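Local coordinates for protein cellulase (Bacteroides salanitronis, PDB 6WQY) that probably hydrolyses beta-1,4-glucan chains as a broad-specificity endoglucanase, this piece being the glycoside hydrolase family 5 domain of a longer protein, at residues 192-204 against 221-235. Sequence-based numbering, arbitrary orientation. Where two conformers were deposited one is given.
Sequences QYAVLNEWNQVFV and VPGYVTNIDLTVENF
Tyr-193 and Tyr-224 form a T-shaped pair. The edge of Tyr-193 meets the face of Tyr-224 with the planes at 88° and the centroids 5.3 Å apart. Asn-234 covers one face of the Tyr-193 ring, its CB making a CH-pi contact 4.0 Å from the ring centroid. The side-chain amide of Asn-234 lies nearly flat on that ring. Leu-230 CD2 packs against Tyr-193 OH, which is hydrogen-bonded to Asn-185. An alanine in place of Tyr-193 would probably leave the Tyr-224 face and the Asn-234 side chain without their shared partner and open a gap beside Leu-230.

Tyr-224 has its CG anti to the backbone N (chi1 -163°), which carries the ring over to Gln-192. Its OH donates to Gln-192 OE1 at 2.6 Å, nearly in line with the C=O bond. Gln-192 NE2 is held in turn by Asp-177. Leu-196 CD2 lies 3.5 Å from Tyr-224 N. Further along, Asn-197 ND2 donates to Asn-234 O at 3.0 Å, and Asn-200 ND2 to Pro-222 O at 2.9 Å. A water donates to both Asn-197 OD1 and Pro-222 O. Asn-200 OD1 is buried with no polar partner. Val-221 CG1 packs on Phe-203 CE2 at 3.9 Å.

In the second shell, Asn-227 OD1 caps helix 228-234 by accepting from Leu-230 N. That helix crosses helix 192-204 at -80°. The fold is a TIM barrel: helix 191-209 precedes strand 219-222, which is followed by strand 246-251 in the barrel. Helices 132-135 and 139-159 pack on other side chains of helix 191-209, including Trp-199.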
# COMPACT_ATOMS: atom_id res chain seq x y z
N GLN A 192 6.87 -8.29 -19.67
CA GLN A 192 6.15 -7.40 -18.78
C GLN A 192 6.82 -7.34 -17.40
O GLN A 192 6.92 -6.26 -16.81
CB GLN A 192 4.69 -7.81 -18.63
CG GLN A 192 3.84 -7.49 -19.84
CD GLN A 192 2.39 -7.85 -19.60
OE1 GLN A 192 1.97 -7.99 -18.44
NE2 GLN A 192 1.62 -8.02 -20.64
N TYR A 193 7.27 -8.48 -16.86
CA TYR A 193 7.94 -8.43 -15.56
C TYR A 193 9.19 -7.56 -15.63
O TYR A 193 9.49 -6.80 -14.69
CB TYR A 193 8.32 -9.83 -15.07
CG TYR A 193 7.15 -10.77 -14.89
CD1 TYR A 193 5.97 -10.37 -14.31
CD2 TYR A 193 7.24 -12.09 -15.33
CE1 TYR A 193 4.91 -11.24 -14.17
CE2 TYR A 193 6.19 -12.97 -15.20
CZ TYR A 193 5.01 -12.54 -14.61
OH TYR A 193 3.92 -13.36 -14.47
N ALA A 194 9.93 -7.68 -16.73
CA ALA A 194 11.15 -6.90 -16.89
C ALA A 194 10.84 -5.41 -17.00
O ALA A 194 11.55 -4.58 -16.43
CB ALA A 194 11.92 -7.37 -18.12
N VAL A 195 9.78 -5.06 -17.73
CA VAL A 195 9.40 -3.66 -17.85
C VAL A 195 9.05 -3.06 -16.50
O VAL A 195 9.49 -1.95 -16.17
CB VAL A 195 8.26 -3.50 -18.87
CG1 VAL A 195 7.70 -2.09 -18.82
CG2 VAL A 195 8.76 -3.83 -20.27
N LEU A 196 8.28 -3.78 -15.68
CA LEU A 196 7.95 -3.25 -14.36
C LEU A 196 9.22 -3.05 -13.54
O LEU A 196 9.37 -2.03 -12.84
CB LEU A 196 6.97 -4.18 -13.65
CG LEU A 196 6.59 -3.74 -12.24
CD1 LEU A 196 6.03 -2.33 -12.16
CD2 LEU A 196 5.57 -4.72 -11.65
N ASN A 197 10.15 -3.99 -13.61
CA ASN A 197 11.41 -3.81 -12.91
C ASN A 197 12.17 -2.58 -13.41
O ASN A 197 12.78 -1.85 -12.62
CB ASN A 197 12.27 -5.07 -13.00
CG ASN A 197 11.75 -6.20 -12.11
OD1 ASN A 197 11.32 -5.96 -10.98
ND2 ASN A 197 11.79 -7.42 -12.61
N GLU A 198 12.12 -2.32 -14.73
CA GLU A 198 12.74 -1.13 -15.29
C GLU A 198 12.06 0.13 -14.75
O GLU A 198 12.74 1.13 -14.45
CB GLU A 198 12.63 -1.14 -16.82
CG GLU A 198 13.45 -2.20 -17.52
CD GLU A 198 13.18 -2.32 -19.03
OE1 GLU A 198 12.51 -1.44 -19.64
OE2 GLU A 198 13.66 -3.32 -19.63
N TRP A 199 10.73 0.13 -14.68
CA TRP A 199 10.01 1.29 -14.17
C TRP A 199 10.38 1.60 -12.73
O TRP A 199 10.56 2.77 -12.36
CB TRP A 199 8.51 1.05 -14.26
CG TRP A 199 7.93 1.04 -15.64
CD1 TRP A 199 8.57 1.27 -16.82
CD2 TRP A 199 6.57 0.77 -15.97
NE1 TRP A 199 7.66 1.18 -17.87
CE2 TRP A 199 6.43 0.86 -17.36
CE3 TRP A 199 5.45 0.47 -15.20
CZ2 TRP A 199 5.20 0.65 -18.00
CZ3 TRP A 199 4.24 0.26 -15.83
CH2 TRP A 199 4.13 0.36 -17.21
N ASN A 200 10.50 0.56 -11.90
CA ASN A 200 10.90 0.80 -10.52
C ASN A 200 12.29 1.42 -10.46
O ASN A 200 12.55 2.29 -9.62
CB ASN A 200 10.85 -0.49 -9.71
CG ASN A 200 9.43 -0.87 -9.31
OD1 ASN A 200 8.55 -0.01 -9.20
ND2 ASN A 200 9.22 -2.16 -9.05
N GLN A 201 13.19 0.99 -11.34
CA GLN A 201 14.53 1.59 -11.39
C GLN A 201 14.46 3.06 -11.79
O GLN A 201 15.18 3.90 -11.24
CB GLN A 201 15.43 0.82 -12.35
CG GLN A 201 16.88 1.28 -12.33
CD GLN A 201 17.56 0.90 -11.03
OE1 GLN A 201 17.82 -0.27 -10.79
NE2 GLN A 201 17.81 1.88 -10.17
N VAL A 202 13.62 3.39 -12.77
CA VAL A 202 13.44 4.78 -13.18
C VAL A 202 12.97 5.64 -12.02
O VAL A 202 13.45 6.76 -11.82
CB VAL A 202 12.47 4.85 -14.38
CG1 VAL A 202 12.00 6.28 -14.62
CG2 VAL A 202 13.12 4.28 -15.64
N PHE A 203 12.00 5.13 -11.25
CA PHE A 203 11.51 5.83 -10.06
C PHE A 203 12.62 6.05 -9.05
O PHE A 203 12.82 7.18 -8.59
CB PHE A 203 10.36 5.00 -9.46
CG PHE A 203 10.14 5.19 -7.98
CD1 PHE A 203 9.49 6.31 -7.48
CD2 PHE A 203 10.55 4.22 -7.09
CE1 PHE A 203 9.26 6.45 -6.12
CE2 PHE A 203 10.32 4.37 -5.73
CZ PHE A 203 9.66 5.48 -5.25
N VAL A 204 13.35 5.00 -8.70
CA VAL A 204 14.42 5.16 -7.71
C VAL A 204 15.42 6.21 -8.20
O VAL A 204 15.78 7.14 -7.46
CB VAL A 204 15.11 3.82 -7.42
CG1 VAL A 204 16.34 4.02 -6.54
CG2 VAL A 204 14.16 2.84 -6.77
N VAL A 221 8.67 -0.32 -3.63
CA VAL A 221 8.65 -0.75 -5.03
C VAL A 221 7.88 -2.06 -5.13
O VAL A 221 8.18 -3.01 -4.39
CB VAL A 221 10.08 -0.87 -5.61
CG1 VAL A 221 10.63 0.51 -5.93
CG2 VAL A 221 11.02 -1.61 -4.65
N PRO A 222 6.89 -2.15 -6.03
CA PRO A 222 6.06 -3.36 -6.08
C PRO A 222 6.50 -4.37 -7.13
O PRO A 222 7.19 -4.06 -8.10
CB PRO A 222 4.68 -2.80 -6.45
CG PRO A 222 5.01 -1.66 -7.39
CD PRO A 222 6.27 -1.03 -6.78
N GLY A 223 6.02 -5.60 -6.94
CA GLY A 223 6.02 -6.61 -7.97
C GLY A 223 4.71 -6.60 -8.73
O GLY A 223 3.79 -5.83 -8.47
N TYR A 224 4.62 -7.51 -9.70
CA TYR A 224 3.50 -7.53 -10.62
C TYR A 224 2.19 -7.78 -9.89
O TYR A 224 2.08 -8.72 -9.09
CB TYR A 224 3.75 -8.58 -11.71
CG TYR A 224 2.87 -8.41 -12.93
CD1 TYR A 224 1.60 -8.96 -13.00
CD2 TYR A 224 3.33 -7.72 -14.05
CE1 TYR A 224 0.81 -8.81 -14.11
CE2 TYR A 224 2.54 -7.58 -15.17
CZ TYR A 224 1.29 -8.15 -15.22
OH TYR A 224 0.48 -8.04 -16.33
N VAL A 225 1.22 -6.89 -10.14
CA VAL A 225 -0.11 -6.85 -9.54
C VAL A 225 -0.08 -7.02 -8.03
O VAL A 225 -1.07 -7.43 -7.42
CB VAL A 225 -1.11 -7.76 -10.30
CG1 VAL A 225 -0.98 -9.24 -9.95
CG2 VAL A 225 -2.55 -7.28 -10.11
N THR A 226 1.02 -6.60 -7.39
CA THR A 226 1.25 -6.75 -5.95
C THR A 226 0.98 -8.17 -5.45
O THR A 226 0.63 -8.38 -4.28
CB THR A 226 0.54 -5.69 -5.10
OG1 THR A 226 -0.88 -5.75 -5.27
CG2 THR A 226 1.02 -4.31 -5.43
N ASN A 227 1.19 -9.16 -6.31
CA ASN A 227 0.92 -10.55 -5.96
C ASN A 227 2.17 -11.20 -5.37
O ASN A 227 3.25 -11.11 -5.94
CB ASN A 227 0.51 -11.29 -7.22
CG ASN A 227 0.28 -12.75 -6.97
OD1 ASN A 227 1.17 -13.59 -7.17
ND2 ASN A 227 -0.91 -13.09 -6.50
N ILE A 228 2.03 -11.85 -4.22
CA ILE A 228 3.21 -12.42 -3.56
C ILE A 228 3.96 -13.39 -4.48
O ILE A 228 5.19 -13.32 -4.59
CB ILE A 228 2.84 -13.06 -2.21
CG1 ILE A 228 2.61 -11.95 -1.17
CG2 ILE A 228 3.94 -14.02 -1.75
CD1 ILE A 228 2.09 -12.42 0.16
N ASP A 229 3.26 -14.31 -5.13
CA ASP A 229 3.97 -15.30 -5.94
C ASP A 229 4.69 -14.65 -7.12
O ASP A 229 5.85 -14.97 -7.41
CB ASP A 229 3.01 -16.39 -6.41
CG ASP A 229 2.67 -17.35 -5.31
OD1 ASP A 229 3.58 -18.09 -4.88
OD2 ASP A 229 1.52 -17.32 -4.84
N LEU A 230 4.01 -13.75 -7.83
CA LEU A 230 4.66 -13.12 -8.97
C LEU A 230 5.80 -12.21 -8.55
O LEU A 230 6.74 -11.98 -9.33
CB LEU A 230 3.66 -12.36 -9.84
CG LEU A 230 2.58 -13.23 -10.47
CD1 LEU A 230 1.67 -12.37 -11.34
CD2 LEU A 230 3.17 -14.35 -11.30
N THR A 231 5.73 -11.67 -7.33
CA THR A 231 6.80 -10.84 -6.79
C THR A 231 8.01 -11.69 -6.43
O THR A 231 9.13 -11.44 -6.90
CB THR A 231 6.28 -10.06 -5.57
OG1 THR A 231 5.20 -9.22 -5.98
CG2 THR A 231 7.36 -9.18 -4.96
N VAL A 232 7.83 -12.74 -5.63
CA VAL A 232 9.00 -13.54 -5.28
C VAL A 232 9.64 -14.17 -6.52
O VAL A 232 10.86 -14.36 -6.57
CB VAL A 232 8.72 -14.59 -4.18
CG1 VAL A 232 8.14 -13.92 -2.94
CG2 VAL A 232 7.81 -15.69 -4.69
N GLU A 233 8.83 -14.51 -7.53
CA GLU A 233 9.38 -15.16 -8.71
C GLU A 233 10.06 -14.20 -9.67
O GLU A 233 11.04 -14.59 -10.33
CB GLU A 233 8.27 -15.92 -9.44
CG GLU A 233 7.69 -17.07 -8.61
CD GLU A 233 6.31 -17.54 -9.05
OE1 GLU A 233 5.78 -17.00 -10.05
OE2 GLU A 233 5.76 -18.45 -8.39
N ASN A 234 9.59 -12.96 -9.79
CA ASN A 234 10.01 -12.10 -10.89
C ASN A 234 10.52 -10.73 -10.49
O ASN A 234 11.13 -10.06 -11.34
CB ASN A 234 8.87 -11.93 -11.91
CG ASN A 234 8.30 -13.25 -12.36
OD1 ASN A 234 7.18 -13.63 -11.97
ND2 ASN A 234 9.05 -13.95 -13.15
N PHE A 235 10.28 -10.26 -9.28
CA PHE A 235 10.76 -8.95 -8.86
C PHE A 235 12.28 -8.94 -8.79
O PHE A 235 12.90 -9.91 -8.34
CB PHE A 235 10.16 -8.62 -7.48
CG PHE A 235 10.70 -7.38 -6.84
CD1 PHE A 235 11.83 -7.44 -6.07
CD2 PHE A 235 10.04 -6.16 -6.96
CE1 PHE A 235 12.34 -6.32 -5.45
CE2 PHE A 235 10.54 -5.03 -6.34
CZ PHE A 235 11.69 -5.11 -5.58
O HOH W 1 8.58 -5.69 -10.11